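Local structure of isomaltodextranase (5AWO) at residues Arg395-Leu400 with Lys426-Ala431. The protein hydrolyses alpha-1,6-glucosidic linkages in dextran-type polysaccharides, releasing successive isomaltose units from the non-reducing chain ends. Sequence-based numbering, arbitrary orientation.
With PO4 (phosphate ion), chain B.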
loop_
_atom_site.group_PDB
_atom_site.type_symbol
_atom_site.label_atom_id
_atom_site.label_comp_id
_atom_site.label_asym_id
_atom_site.label_seq_id
_atom_site.Cartn_x
_atom_site.Cartn_y
_atom_site.Cartn_z
ATOM N N ARG A 395 -10.959 14.808 2.393
ATOM C CA ARG A 395 -9.997 15.426 3.302
ATOM C C ARG A 395 -9.099 14.347 3.879
ATOM O O ARG A 395 -9.592 13.413 4.563
ATOM C CB ARG A 395 -10.724 16.170 4.428
ATOM C CG ARG A 395 -11.540 17.344 3.909
ATOM C CD ARG A 395 -12.162 18.173 5.032
ATOM N NE ARG A 395 -13.232 17.405 5.654
ATOM C CZ ARG A 395 -13.713 17.593 6.878
ATOM N NH1 ARG A 395 -13.231 18.536 7.689
ATOM N NH2 ARG A 395 -14.707 16.823 7.289
ATOM N N TRP A 396 -7.807 14.490 3.637
ATOM C CA TRP A 396 -6.791 13.468 3.963
ATOM C C TRP A 396 -5.654 14.076 4.767
ATOM O O TRP A 396 -5.271 15.220 4.533
ATOM C CB TRP A 396 -6.203 12.892 2.668
ATOM C CG TRP A 396 -7.135 11.935 1.989
ATOM C CD1 TRP A 396 -8.270 12.229 1.294
ATOM C CD2 TRP A 396 -7.010 10.516 1.983
ATOM N NE1 TRP A 396 -8.866 11.073 0.861
ATOM C CE2 TRP A 396 -8.121 10.005 1.289
ATOM C CE3 TRP A 396 -6.082 9.628 2.528
ATOM C CZ2 TRP A 396 -8.314 8.633 1.112
ATOM C CZ3 TRP A 396 -6.272 8.280 2.352
ATOM C CH2 TRP A 396 -7.382 7.794 1.652
ATOM N N ALA A 397 -5.126 13.309 5.714
ATOM C CA ALA A 397 -3.912 13.732 6.415
ATOM C C ALA A 397 -3.108 12.529 6.842
ATOM O O ALA A 397 -3.665 11.471 7.142
ATOM C CB ALA A 397 -4.237 14.570 7.646
ATOM N N GLY A 398 -1.792 12.694 6.831
ATOM C CA GLY A 398 -0.908 11.702 7.389
ATOM C C GLY A 398 0.305 12.366 7.982
ATOM O O GLY A 398 0.673 13.474 7.609
ATOM N N GLN A 399 0.959 11.638 8.901
ATOM C CA GLN A 399 2.099 12.167 9.615
ATOM C C GLN A 399 3.355 11.518 9.166
ATOM O O GLN A 399 3.404 10.295 8.953
ATOM C CB GLN A 399 1.925 11.934 11.113
ATOM C CG GLN A 399 2.923 12.697 11.954
ATOM C CD GLN A 399 2.519 12.729 13.427
ATOM O OE1 GLN A 399 1.766 11.868 13.933
ATOM N NE2 GLN A 399 2.989 13.769 14.116
ATOM N N LEU A 400 4.406 12.314 9.026
ATOM C CA LEU A 400 5.707 11.830 8.691
ATOM C C LEU A 400 6.482 11.456 9.967
ATOM O O LEU A 400 6.154 11.956 11.047
ATOM C CB LEU A 400 6.491 12.880 7.892
ATOM C CG LEU A 400 6.050 13.275 6.463
ATOM C CD1 LEU A 400 5.871 12.023 5.632
ATOM C CD2 LEU A 400 4.796 14.106 6.429
ATOM N N LYS A 426 -8.909 20.166 16.206
ATOM C CA LYS A 426 -10.156 19.426 16.209
ATOM C C LYS A 426 -10.129 18.173 15.342
ATOM O O LYS A 426 -10.782 17.190 15.659
ATOM C CB LYS A 426 -11.308 20.306 15.778
ATOM C CG LYS A 426 -11.528 21.455 16.750
ATOM C CD LYS A 426 -12.807 22.212 16.456
ATOM C CE LYS A 426 -12.630 23.177 15.296
ATOM N NZ LYS A 426 -13.735 24.178 15.244
ATOM N N ASP A 427 -9.419 18.240 14.226
ATOM C CA ASP A 427 -9.334 17.101 13.327
ATOM C C ASP A 427 -8.087 16.269 13.570
ATOM O O ASP A 427 -8.190 15.044 13.753
ATOM C CB ASP A 427 -9.405 17.573 11.860
ATOM C CG ASP A 427 -10.707 18.248 11.520
ATOM O OD1 ASP A 427 -11.776 17.749 11.910
ATOM O OD2 ASP A 427 -10.684 19.299 10.825
ATOM N N LEU A 428 -6.901 16.884 13.604
ATOM C CA LEU A 428 -5.647 16.124 13.768
ATOM C C LEU A 428 -5.310 15.761 15.220
ATOM O O LEU A 428 -4.633 14.774 15.453
ATOM C CB LEU A 428 -4.464 16.843 13.125
ATOM C CG LEU A 428 -4.617 17.197 11.628
ATOM C CD1 LEU A 428 -3.327 17.771 11.098
ATOM C CD2 LEU A 428 -5.097 16.017 10.786
ATOM N N GLY A 429 -5.775 16.569 16.172
ATOM C CA GLY A 429 -5.558 16.268 17.605
ATOM C C GLY A 429 -4.243 16.812 18.127
ATOM O O GLY A 429 -3.622 16.213 19.004
ATOM N N LEU A 430 -3.793 17.926 17.567
ATOM C CA LEU A 430 -2.547 18.576 17.988
ATOM C C LEU A 430 -2.848 19.761 18.893
ATOM O O LEU A 430 -3.921 20.346 18.826
ATOM C CB LEU A 430 -1.767 19.070 16.779
ATOM C CG LEU A 430 -1.558 18.058 15.664
ATOM C CD1 LEU A 430 -0.788 18.747 14.556
ATOM C CD2 LEU A 430 -0.845 16.819 16.176
ATOM N N ALA A 431 -1.873 20.109 19.733
ATOM C CA ALA A 431 -2.007 21.223 20.669
ATOM C C ALA A 431 -1.215 22.461 20.203
ATOM O O ALA A 431 -1.286 23.517 20.843
ATOM C CB ALA A 431 -1.519 20.786 22.047
HETATM P P PO4 B . -12.446 24.864 11.784
HETATM O O1 PO4 B . -12.966 25.539 13.051
HETATM O O2 PO4 B . -12.787 23.365 11.896
HETATM O O3 PO4 B . -10.953 25.045 11.637
HETATM O O4 PO4 B . -13.140 25.442 10.580
HETATM O O HOH W 1 -14.019 18.207 10.422
#
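Arg395 NH1 is gripped by two groups: an ordered water that accepts from it at 2.9 Å, and the backbone carbonyl O of Thr421. The same water donates to Asp427 OD1 at 2.7 Å, so strand 395-399 and the loop residues 426-431 are joined through solvent, and it lies in the guanidinium plane, at the edge of the group. Direct pairing of the two charges is not reached. Arg395 NH1 and Asp427 OD2 stay 4.1 Å apart, and the guanidinium and carboxylate planes are almost perpendicular (89°), so the groups are not laid flat for a two-point salt bridge, and OD2 sits obliquely to the guanidinium. Each charged end has a stronger partner nearby: Arg395 NE forms a salt bridge with Asp392, and Asp427 OD2 accepts from the backbone N of Asp423. A bend at chi3 (-71°) turns the otherwise extended arginine chain toward the water.

Two residues further along the strand, on the same side, the contact becomes apolar. Ala397 CB meets a single methyl branch of Leu428, CD2, at 3.6 Å, while the CA atoms of these residues are 7.9 Å apart. Trp405 and Phe480 touch both residues and help enclose the pair. The interface is small, with 115 Å² buried in total. Beside the contact, Lys426 NZ donates to phosphate O1 at 2.7 Å; Arg450 also binds this ion, probably a crystallisation component.

Trp396 turns away from the loop, whereas Arg395 and Ala397 point toward it, the alternation of a beta strand. The contact thus packs the loop between strands 418-423 and 434-438 over one face of the antiparallel sheet containing strand 395-399, within the C-terminal beta-sandwich domain of this GH27 enzyme.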